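Local structure of HhaI Restriction Endonuclease (6UKF) at residues F57-N62 / K84-M89; I141-H146 / L245-K250; K206-K211 / Y217-L222. The protein is a type II restriction endonuclease that recognises the DNA sequence GCGC and probably cleaves both strands in a metal-dependent reaction. All blocks are in the same frame, centred on the assembly; numbering follows the deposited sequence.

Contact 1 (F57-N62 / K84-M89). With nucleotides of chain B.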
# COMPACT_ATOMS: atom_id res chain seq x y z
N PHE A 57 9.36 3.05 3.02
CA PHE A 57 10.25 4.07 2.47
C PHE A 57 11.41 3.38 1.77
O PHE A 57 11.90 2.35 2.24
CB PHE A 57 10.75 5.07 3.53
CG PHE A 57 11.35 4.44 4.76
CD1 PHE A 57 12.71 4.18 4.83
CD2 PHE A 57 10.57 4.16 5.87
CE1 PHE A 57 13.27 3.63 5.97
CE2 PHE A 57 11.12 3.61 7.01
CZ PHE A 57 12.47 3.35 7.06
N VAL A 58 11.84 3.94 0.65
CA VAL A 58 12.94 3.37 -0.13
C VAL A 58 14.27 3.79 0.48
O VAL A 58 14.48 4.95 0.84
CB VAL A 58 12.83 3.80 -1.61
CG1 VAL A 58 14.07 3.37 -2.38
CG2 VAL A 58 11.58 3.20 -2.23
N LEU A 59 15.18 2.82 0.60
CA LEU A 59 16.56 3.08 1.00
C LEU A 59 17.48 2.59 -0.10
O LEU A 59 17.28 1.50 -0.66
CB LEU A 59 16.92 2.35 2.29
CG LEU A 59 16.19 2.79 3.56
CD1 LEU A 59 16.72 1.99 4.74
CD2 LEU A 59 16.33 4.28 3.81
N ILE A 60 18.50 3.38 -0.41
CA ILE A 60 19.47 3.07 -1.46
C ILE A 60 20.77 2.66 -0.78
O ILE A 60 21.32 3.44 0.01
CB ILE A 60 19.68 4.27 -2.39
CG1 ILE A 60 18.35 4.72 -3.01
CG2 ILE A 60 20.70 3.93 -3.46
CD1 ILE A 60 17.64 3.65 -3.82
N PRO A 61 21.30 1.47 -1.05
CA PRO A 61 22.59 1.09 -0.45
C PRO A 61 23.72 1.92 -1.04
O PRO A 61 23.84 2.06 -2.26
CB PRO A 61 22.74 -0.39 -0.81
CG PRO A 61 21.88 -0.59 -2.01
CD PRO A 61 20.75 0.39 -1.89
N ASN A 62 24.54 2.49 -0.16
CA ASN A 62 25.75 3.20 -0.55
C ASN A 62 26.92 2.29 -0.19
O ASN A 62 27.34 2.23 0.97
CB ASN A 62 25.84 4.56 0.15
CG ASN A 62 27.02 5.38 -0.33
OD1 ASN A 62 28.07 4.84 -0.68
ND2 ASN A 62 26.85 6.70 -0.37
N LYS A 84 16.36 5.53 13.34
CA LYS A 84 16.78 4.34 14.08
C LYS A 84 16.88 3.13 13.15
O LYS A 84 17.83 2.34 13.25
CB LYS A 84 15.79 4.03 15.20
CG LYS A 84 15.74 5.07 16.31
CD LYS A 84 14.68 4.72 17.34
CE LYS A 84 14.34 5.90 18.23
NZ LYS A 84 15.54 6.50 18.88
N ILE A 85 15.93 2.98 12.23
CA ILE A 85 15.96 1.87 11.29
C ILE A 85 17.17 1.99 10.37
O ILE A 85 17.91 1.02 10.16
CB ILE A 85 14.64 1.81 10.49
CG1 ILE A 85 13.47 1.49 11.43
CG2 ILE A 85 14.75 0.79 9.37
CD1 ILE A 85 12.11 1.72 10.80
N MET A 86 17.37 3.18 9.80
CA MET A 86 18.51 3.39 8.91
C MET A 86 19.83 3.15 9.65
O MET A 86 20.76 2.55 9.09
CB MET A 86 18.48 4.81 8.36
CG MET A 86 17.36 5.05 7.38
SD MET A 86 17.26 6.77 6.85
CE MET A 86 18.89 7.02 6.13
N GLN A 87 19.92 3.63 10.88
CA GLN A 87 21.14 3.44 11.66
C GLN A 87 21.41 1.96 11.88
O GLN A 87 22.54 1.49 11.71
CB GLN A 87 21.02 4.19 12.98
CG GLN A 87 22.14 3.91 13.96
CD GLN A 87 22.02 4.74 15.22
OE1 GLN A 87 21.68 5.92 15.17
NE2 GLN A 87 22.28 4.11 16.36
N PHE A 88 20.38 1.21 12.27
CA PHE A 88 20.57 -0.22 12.50
C PHE A 88 21.04 -0.91 11.22
O PHE A 88 21.98 -1.70 11.23
CB PHE A 88 19.29 -0.87 13.01
CG PHE A 88 19.42 -2.34 13.19
CD1 PHE A 88 19.13 -3.21 12.15
CD2 PHE A 88 19.88 -2.87 14.39
CE1 PHE A 88 19.28 -4.57 12.31
CE2 PHE A 88 20.03 -4.23 14.55
CZ PHE A 88 19.72 -5.08 13.51
N MET A 89 20.37 -0.62 10.10
CA MET A 89 20.74 -1.27 8.84
C MET A 89 22.15 -0.87 8.41
O MET A 89 22.91 -1.70 7.91
CB MET A 89 19.73 -0.91 7.76
CG MET A 89 18.36 -1.54 7.99
SD MET A 89 17.14 -1.00 6.78
CE MET A 89 17.90 -1.56 5.25
P DG B 6 12.52 5.33 -5.64
OP1 DG B 6 13.51 6.08 -4.85
OP2 DG B 6 12.70 3.88 -5.87
O5' DG B 6 11.08 5.55 -4.98
C5' DG B 6 10.62 6.87 -4.76
C4' DG B 6 9.22 6.85 -4.21
O4' DG B 6 8.30 6.40 -5.24
C3' DG B 6 8.99 5.92 -3.01
O3' DG B 6 8.20 6.61 -2.06
C2' DG B 6 8.29 4.71 -3.61
C1' DG B 6 7.49 5.35 -4.73
N9 DG B 6 7.15 4.47 -5.84
C8 DG B 6 7.97 3.57 -6.48
N7 DG B 6 7.38 2.94 -7.47
C5 DG B 6 6.09 3.47 -7.48
C6 DG B 6 4.99 3.17 -8.33
O6 DG B 6 4.93 2.37 -9.26
N1 DG B 6 3.87 3.93 -7.99
C2 DG B 6 3.82 4.86 -6.98
N2 DG B 6 2.65 5.49 -6.81
N3 DG B 6 4.84 5.14 -6.19
C4 DG B 6 5.94 4.41 -6.49
P DC B 7 7.89 5.98 -0.61
OP1 DC B 7 7.97 7.13 0.32
OP2 DC B 7 8.69 4.77 -0.38
O5' DC B 7 6.36 5.56 -0.73
C5' DC B 7 5.39 6.58 -0.89
C4' DC B 7 4.00 6.00 -1.04
O4' DC B 7 3.88 5.35 -2.33
C3' DC B 7 3.62 4.94 0.01
O3' DC B 7 2.32 5.24 0.52
C2' DC B 7 3.66 3.63 -0.76
C1' DC B 7 3.29 4.09 -2.17
N1 DC B 7 3.76 3.19 -3.24
C2 DC B 7 2.87 2.73 -4.22
O2 DC B 7 1.69 3.11 -4.18
N3 DC B 7 3.32 1.89 -5.18
C4 DC B 7 4.60 1.51 -5.18
N4 DC B 7 5.01 0.67 -6.14
C5 DC B 7 5.53 1.97 -4.20
C6 DC B 7 5.07 2.79 -3.26

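Contact 2 (I141-H146 / L245-K250). With PO4 (phosphate ion), chain Q.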
# COMPACT_ATOMS: atom_id res chain seq x y z
N ILE A 141 -5.16 6.40 16.08
CA ILE A 141 -3.78 6.06 15.74
C ILE A 141 -2.90 5.96 16.98
O ILE A 141 -1.98 5.14 17.03
CB ILE A 141 -3.24 7.05 14.68
CG1 ILE A 141 -1.80 6.72 14.26
CG2 ILE A 141 -3.31 8.49 15.19
CD1 ILE A 141 -1.62 5.34 13.69
N GLU A 142 -3.17 6.78 18.00
CA GLU A 142 -2.32 6.77 19.18
C GLU A 142 -2.35 5.45 19.94
O GLU A 142 -1.48 5.22 20.78
CB GLU A 142 -2.68 7.92 20.12
CG GLU A 142 -4.12 7.93 20.58
CD GLU A 142 -5.01 8.85 19.75
OE1 GLU A 142 -6.02 9.33 20.30
OE2 GLU A 142 -4.72 9.08 18.56
N HIS A 143 -3.33 4.57 19.67
CA HIS A 143 -3.44 3.29 20.37
C HIS A 143 -3.15 2.10 19.46
O HIS A 143 -3.53 0.97 19.79
CB HIS A 143 -4.80 3.15 21.03
CG HIS A 143 -4.98 4.05 22.21
ND1 HIS A 143 -6.11 4.04 22.98
CD2 HIS A 143 -4.16 4.98 22.75
CE1 HIS A 143 -6.00 4.93 23.95
NE2 HIS A 143 -4.82 5.52 23.83
N PHE A 144 -2.45 2.33 18.35
CA PHE A 144 -2.22 1.31 17.34
C PHE A 144 -1.70 0.00 17.92
O PHE A 144 -2.13 -1.08 17.51
CB PHE A 144 -1.22 1.86 16.31
CG PHE A 144 -1.15 1.06 15.05
CD1 PHE A 144 -1.98 1.36 13.99
CD2 PHE A 144 -0.24 0.03 14.91
CE1 PHE A 144 -1.91 0.64 12.81
CE2 PHE A 144 -0.17 -0.70 13.75
CZ PHE A 144 -1.01 -0.39 12.70
N GLU A 145 -0.76 0.08 18.87
CA GLU A 145 -0.09 -1.13 19.34
C GLU A 145 -1.02 -2.07 20.09
O GLU A 145 -0.69 -3.25 20.26
CB GLU A 145 1.12 -0.77 20.22
CG GLU A 145 0.79 -0.27 21.63
CD GLU A 145 0.36 1.18 21.68
OE1 GLU A 145 0.20 1.78 20.66
OE2 GLU A 145 0.17 1.74 22.87
N HIS A 146 -2.17 -1.58 20.55
CA HIS A 146 -3.13 -2.43 21.24
C HIS A 146 -3.93 -3.30 20.30
O HIS A 146 -4.66 -4.19 20.76
CB HIS A 146 -4.07 -1.57 22.09
CG HIS A 146 -3.37 -0.80 23.17
ND1 HIS A 146 -2.77 -1.42 24.24
CD2 HIS A 146 -3.17 0.52 23.33
CE1 HIS A 146 -2.23 -0.51 25.03
NE2 HIS A 146 -2.46 0.68 24.50
N LEU A 245 -10.79 -1.21 23.64
CA LEU A 245 -11.70 -1.16 22.50
C LEU A 245 -12.86 -0.22 22.77
O LEU A 245 -13.21 0.62 21.92
CB LEU A 245 -12.22 -2.57 22.23
CG LEU A 245 -13.12 -2.76 21.01
CD1 LEU A 245 -12.30 -2.77 19.74
CD2 LEU A 245 -13.93 -4.03 21.17
N ASN A 246 -13.47 -0.32 23.95
CA ASN A 246 -14.65 0.49 24.24
C ASN A 246 -14.29 1.97 24.36
O ASN A 246 -15.01 2.82 23.83
CB ASN A 246 -15.34 -0.02 25.51
CG ASN A 246 -16.16 -1.26 25.26
OD1 ASN A 246 -16.53 -1.56 24.12
ND2 ASN A 246 -16.47 -1.99 26.32
N GLU A 247 -13.21 2.30 25.05
CA GLU A 247 -12.85 3.72 25.16
C GLU A 247 -12.46 4.28 23.80
O GLU A 247 -12.70 5.47 23.52
CB GLU A 247 -11.76 3.94 26.20
CG GLU A 247 -10.40 3.38 25.83
CD GLU A 247 -9.39 3.52 26.96
OE1 GLU A 247 -9.77 3.98 28.06
OE2 GLU A 247 -8.21 3.17 26.75
N ASP A 248 -11.89 3.45 22.93
CA ASP A 248 -11.51 3.91 21.60
C ASP A 248 -12.72 4.16 20.71
O ASP A 248 -12.70 5.08 19.89
CB ASP A 248 -10.53 2.93 20.96
CG ASP A 248 -9.14 3.10 21.50
OD1 ASP A 248 -8.29 2.29 21.24
OD2 ASP A 248 -8.96 4.17 22.26
N ARG A 249 -13.77 3.36 20.85
CA ARG A 249 -15.00 3.65 20.13
C ARG A 249 -15.57 4.99 20.57
O ARG A 249 -16.06 5.77 19.75
CB ARG A 249 -16.01 2.52 20.29
CG ARG A 249 -17.26 2.67 19.42
CD ARG A 249 -16.95 2.67 17.92
NE ARG A 249 -16.76 1.33 17.36
CZ ARG A 249 -17.57 0.76 16.47
NH1 ARG A 249 -18.65 1.38 16.01
NH2 ARG A 249 -17.30 -0.46 16.03
N LYS A 250 -15.51 5.28 21.87
CA LYS A 250 -15.98 6.58 22.35
C LYS A 250 -15.11 7.71 21.83
O LYS A 250 -15.61 8.79 21.52
CB LYS A 250 -16.05 6.57 23.87
CG LYS A 250 -17.25 5.79 24.36
CD LYS A 250 -17.43 5.85 25.85
CE LYS A 250 -18.84 5.45 26.22
NZ LYS A 250 -19.04 5.52 27.69
P PO4 Q . -1.53 -4.72 24.55
O1 PO4 Q . -1.73 -6.06 23.89
O2 PO4 Q . -0.89 -4.91 25.90
O3 PO4 Q . -0.64 -3.85 23.68
O4 PO4 Q . -2.87 -4.04 24.72

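Contact 3 (K206-K211 / Y217-L222). With EDO (1,2-ethanediol), chain H; nucleotides of chain C.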
# COMPACT_ATOMS: atom_id res chain seq x y z
N LYS A 206 9.84 -3.89 -23.59
CA LYS A 206 8.65 -3.64 -22.78
C LYS A 206 7.99 -4.97 -22.47
O LYS A 206 7.78 -5.80 -23.36
CB LYS A 206 7.67 -2.71 -23.49
CG LYS A 206 8.09 -1.25 -23.48
CD LYS A 206 6.97 -0.31 -23.90
CE LYS A 206 7.36 1.14 -23.70
NZ LYS A 206 8.39 1.60 -24.68
N ASP A 207 7.69 -5.18 -21.19
CA ASP A 207 6.93 -6.33 -20.74
C ASP A 207 5.48 -5.88 -20.59
O ASP A 207 5.19 -4.94 -19.84
CB ASP A 207 7.47 -6.86 -19.41
CG ASP A 207 8.92 -7.28 -19.49
OD1 ASP A 207 9.32 -7.79 -20.49
OD2 ASP A 207 9.70 -7.04 -18.44
N PHE A 208 4.58 -6.54 -21.31
CA PHE A 208 3.17 -6.19 -21.31
C PHE A 208 2.39 -7.19 -20.48
O PHE A 208 2.77 -8.36 -20.37
CB PHE A 208 2.61 -6.16 -22.74
CG PHE A 208 3.29 -5.17 -23.64
CD1 PHE A 208 2.96 -3.82 -23.60
CD2 PHE A 208 4.26 -5.59 -24.54
CE1 PHE A 208 3.59 -2.92 -24.43
CE2 PHE A 208 4.90 -4.68 -25.37
CZ PHE A 208 4.56 -3.35 -25.31
N LEU A 209 1.30 -6.72 -19.88
CA LEU A 209 0.38 -7.55 -19.12
C LEU A 209 -1.02 -7.27 -19.62
O LEU A 209 -1.40 -6.10 -19.79
CB LEU A 209 0.48 -7.26 -17.63
CG LEU A 209 -0.51 -8.00 -16.72
CD1 LEU A 209 -0.25 -9.50 -16.74
CD2 LEU A 209 -0.41 -7.47 -15.30
N ILE A 210 -1.79 -8.32 -19.86
CA ILE A 210 -3.13 -8.22 -20.43
C ILE A 210 -4.13 -8.64 -19.36
O ILE A 210 -3.99 -9.71 -18.75
CB ILE A 210 -3.26 -9.09 -21.69
CG1 ILE A 210 -2.23 -8.65 -22.74
CG2 ILE A 210 -4.67 -9.01 -22.26
CD1 ILE A 210 -2.06 -9.62 -23.89
N LYS A 211 -5.14 -7.80 -19.13
CA LYS A 211 -6.16 -8.03 -18.12
C LYS A 211 -7.53 -7.80 -18.74
O LYS A 211 -7.74 -6.84 -19.48
CB LYS A 211 -6.00 -7.08 -16.93
CG LYS A 211 -4.64 -7.13 -16.26
CD LYS A 211 -4.45 -8.38 -15.41
CE LYS A 211 -4.91 -8.17 -13.97
NZ LYS A 211 -3.85 -7.60 -13.10
N TYR A 217 -9.96 -6.34 -23.30
CA TYR A 217 -8.77 -6.49 -22.50
C TYR A 217 -8.09 -5.14 -22.38
O TYR A 217 -8.01 -4.39 -23.35
CB TYR A 217 -7.80 -7.49 -23.15
CG TYR A 217 -8.28 -8.92 -23.10
CD1 TYR A 217 -8.86 -9.52 -24.21
CD2 TYR A 217 -8.13 -9.67 -21.94
CE1 TYR A 217 -9.29 -10.83 -24.16
CE2 TYR A 217 -8.56 -10.98 -21.89
CZ TYR A 217 -9.14 -11.55 -23.00
OH TYR A 217 -9.57 -12.86 -22.95
N HIS A 218 -7.62 -4.83 -21.17
CA HIS A 218 -6.79 -3.66 -20.94
C HIS A 218 -5.34 -4.10 -20.85
O HIS A 218 -5.04 -5.17 -20.31
CB HIS A 218 -7.21 -2.94 -19.65
CG HIS A 218 -8.55 -2.29 -19.75
ND1 HIS A 218 -8.99 -1.35 -18.84
CD2 HIS A 218 -9.55 -2.44 -20.64
CE1 HIS A 218 -10.21 -0.96 -19.17
NE2 HIS A 218 -10.57 -1.60 -20.26
N VAL A 219 -4.44 -3.29 -21.39
CA VAL A 219 -3.04 -3.65 -21.55
C VAL A 219 -2.21 -2.73 -20.69
O VAL A 219 -2.41 -1.51 -20.69
CB VAL A 219 -2.61 -3.57 -23.03
CG1 VAL A 219 -1.17 -4.04 -23.18
CG2 VAL A 219 -3.54 -4.40 -23.89
N LYS A 220 -1.27 -3.31 -19.95
CA LYS A 220 -0.39 -2.56 -19.08
C LYS A 220 1.06 -2.81 -19.48
O LYS A 220 1.40 -3.87 -20.02
CB LYS A 220 -0.58 -2.95 -17.61
CG LYS A 220 -2.00 -2.75 -17.10
CD LYS A 220 -2.82 -4.02 -17.23
CE LYS A 220 -4.29 -3.76 -16.98
NZ LYS A 220 -4.57 -3.34 -15.58
N ILE A 221 1.90 -1.82 -19.23
CA ILE A 221 3.34 -1.94 -19.41
C ILE A 221 3.95 -2.06 -18.02
O ILE A 221 3.75 -1.18 -17.17
CB ILE A 221 3.93 -0.73 -20.15
CG1 ILE A 221 3.25 -0.54 -21.50
CG2 ILE A 221 5.44 -0.89 -20.32
CD1 ILE A 221 3.52 0.81 -22.13
N LEU A 222 4.68 -3.15 -17.77
CA LEU A 222 5.25 -3.37 -16.46
C LEU A 222 6.55 -2.58 -16.30
O LEU A 222 7.19 -2.18 -17.28
CB LEU A 222 5.49 -4.87 -16.24
CG LEU A 222 4.25 -5.74 -16.44
CD1 LEU A 222 4.56 -7.21 -16.15
CD2 LEU A 222 3.09 -5.26 -15.58
C1 EDO H . -4.84 0.95 -21.32
O1 EDO H . -4.47 0.19 -20.16
C2 EDO H . -6.00 0.24 -22.02
O2 EDO H . -5.53 -0.98 -22.59
P DG C 7 -1.96 -4.22 -13.14
OP1 DG C 7 -3.18 -4.88 -13.66
OP2 DG C 7 -0.99 -3.65 -14.09
O5' DG C 7 -2.41 -3.08 -12.11
C5' DG C 7 -3.48 -3.33 -11.20
C4' DG C 7 -4.05 -2.05 -10.63
O4' DG C 7 -3.15 -1.52 -9.61
C3' DG C 7 -4.25 -0.90 -11.62
O3' DG C 7 -5.38 -0.12 -11.20
C2' DG C 7 -2.92 -0.15 -11.53
C1' DG C 7 -2.54 -0.31 -10.06
N9 DG C 7 -1.12 -0.43 -9.81
C8 DG C 7 -0.21 -1.18 -10.51
N7 DG C 7 1.00 -1.12 -10.03
C5 DG C 7 0.89 -0.28 -8.93
C6 DG C 7 1.87 0.16 -8.01
O6 DG C 7 3.07 -0.12 -7.99
N1 DG C 7 1.33 1.00 -7.04
C2 DG C 7 0.01 1.37 -6.97
N2 DG C 7 -0.33 2.19 -5.97
N3 DG C 7 -0.92 0.96 -7.83
C4 DG C 7 -0.41 0.14 -8.77
P DC C 6 4.33 -7.20 -11.90
OP1 DC C 6 4.47 -8.64 -12.21
OP2 DC C 6 5.26 -6.23 -12.52
O5' DC C 6 2.84 -6.72 -12.26
C5' DC C 6 1.73 -7.54 -11.92
C4' DC C 6 0.56 -6.72 -11.43
O4' DC C 6 0.85 -6.17 -10.11
C3' DC C 6 0.18 -5.51 -12.29
O3' DC C 6 -1.23 -5.31 -12.22
C2' DC C 6 0.97 -4.38 -11.63
C1' DC C 6 0.79 -4.75 -10.16
N1 DC C 6 1.81 -4.21 -9.22
C2 DC C 6 1.40 -3.83 -7.95
O2 DC C 6 0.21 -3.95 -7.65
N3 DC C 6 2.32 -3.34 -7.08
C4 DC C 6 3.60 -3.24 -7.44
N4 DC C 6 4.47 -2.76 -6.55
C5 DC C 6 4.04 -3.63 -8.74
C6 DC C 6 3.12 -4.11 -9.59
O HOH W 1 8.52 -3.36 -19.28

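Contact 1 (F57-N62 / K84-M89)
Phe57 and Leu59 on the inner side of strand 57-62 pack against Ile85, Met86 and Met89 of helix 84-89, an apolar strand-on-helix contact on one face of the antiparallel sheet that also holds strands 67-70 and 228-236. The two axes come within 11.2 Å, with their directions 28° apart. Leu59 is the hub. Its CD1 meets Met89 SD tip to tip at 3.6 Å, while its other branch, CD2, lies 3.8 Å from Met86 CG. Both methionines bend at chi3, which folds the CE methyl of Met89 back to 3.8 Å from Leu59 CD1. Phe57 lies two residues earlier on the same side of the strand. Its CG is held between the backbone N and the carbonyl carbon (chi1 51°), and from there the ring reaches out so that CZ comes to 4.1 Å from Ile85 CD1. The methyl arrives at the ring edge, near its plane, and Leu59 CD2 also lies in that plane at the edge. Val230 backs Phe57, Leu59 and Met89, and the rings of Tyr70 and Trp116 meet Phe57. Val58 faces the DNA instead, with CG2 3.7 Å from O5' of DG6 of chain B. Thus one strand separates a greasy interior from a polar phosphate surface, and between these two segments the grip is apolar contact, without polar bonds.

Contact 2 (I141-H146 / L245-K250)
His143 and Asp248 make the polar link between the loop 141-146 and helix 245-250. His143 ND1 donates to both oxygens of the Asp248 carboxylate, and each branch is weak: OD2 is nearer to ND1, at 2.9 Å, but with an angle of only 125° at the hydrogen, while OD1 is 3.3 Å from ND1 and better aligned at 147°. OD1 lies in the ring plane at its edge, although the carboxylate is turned 42° from that plane. Glu247 crosses the ring at about a right angle, OE2 4.0 Å from His143 CE1, so two carboxylates lie near the imidazole on its helix side and would probably favour its protonated form, though the charge is not seen. In the next shell, Tyr147 OH is the stronger partner of Asp248, bonding OD1, and probably sets the carboxylate. Two i+3 backbone bonds, Phe144 N to Ile141 O and His146 N to His143 O, curl the loop so that both histidine CB atoms point to the helix. His146 ND1 gives an almost straight bond, 2.7 Å long, to O4 of a phosphate ion probably from the crystallisation liquor. Lys237 grips the same phosphate and the Glu145 carbonyl. Leu245 and Asp248 press on strand 136-140, so the C-terminal helix is docked at the edge of the five-stranded mixed sheet, consistent with an alpha/beta core of the PD-(D/E)XK nuclease type.

Contact 3 (K206-K211 / Y217-L222)
Lys211, paired with His218 across the hairpin, runs from the sheet to the DNA. Its CB is 3.7 Å from Lys220 CE and 4.0 Å from His218 O, and its CG is 3.5 Å from Lys220 CE, a tight fit that is doubtful because Lys220 has two conformers. Beyond CG the chain curls the same way at every bond (chi2 -75°, chi3 -90°), and this coil carries CD and then CE, at 3.7 Å, toward OP1 of DG7 of chain C. NZ closes the path with a hydrogen bond of 2.9 Å to that OP1. In the conformer described, Lys220 NZ bonds the same oxygen, so two ammonium groups grip one phosphate. Leu209 lies on this face too, its CD2 3.6 Å from C3' of DC6 of chain C. The other face carries Phe208, Ile210, Val219 and Ile221; CE1 of the Phe208 ring is 3.8 Å from Ile221 CG1. Ile210 CG2 also touches Tyr217 CD2. Paired backbone bonds, including Lys220 N to Leu209 O (2.8 Å), hold the strands in register. This is an antiparallel beta hairpin that meets the DNA backbone on the side of Leu209, Lys211 and Lys220, with the Phe208 face buried.

In the fold
Contacts 1 and 3 both meet the DNA backbone, from separate parts of the chain: their centres are 33 Å apart and their nearest atoms about 16 Å, and they touch phosphates of chain B and chain C respectively. A calcium ion lies about 11 Å from the Ile85 side chain of contact 1; it is bound by Ser151 and Thr153, which lie on strand 148-156 of the same sheet as strand 51-62. Contact 2 lies 30 Å from contact 1 and 42 Å from contact 3, centre to centre, on the far side of the chain's centre from the hairpin, its nearest atom about 10 Å from the DNA. In sequence, contact 3 is nested within the loop closed by contact 2.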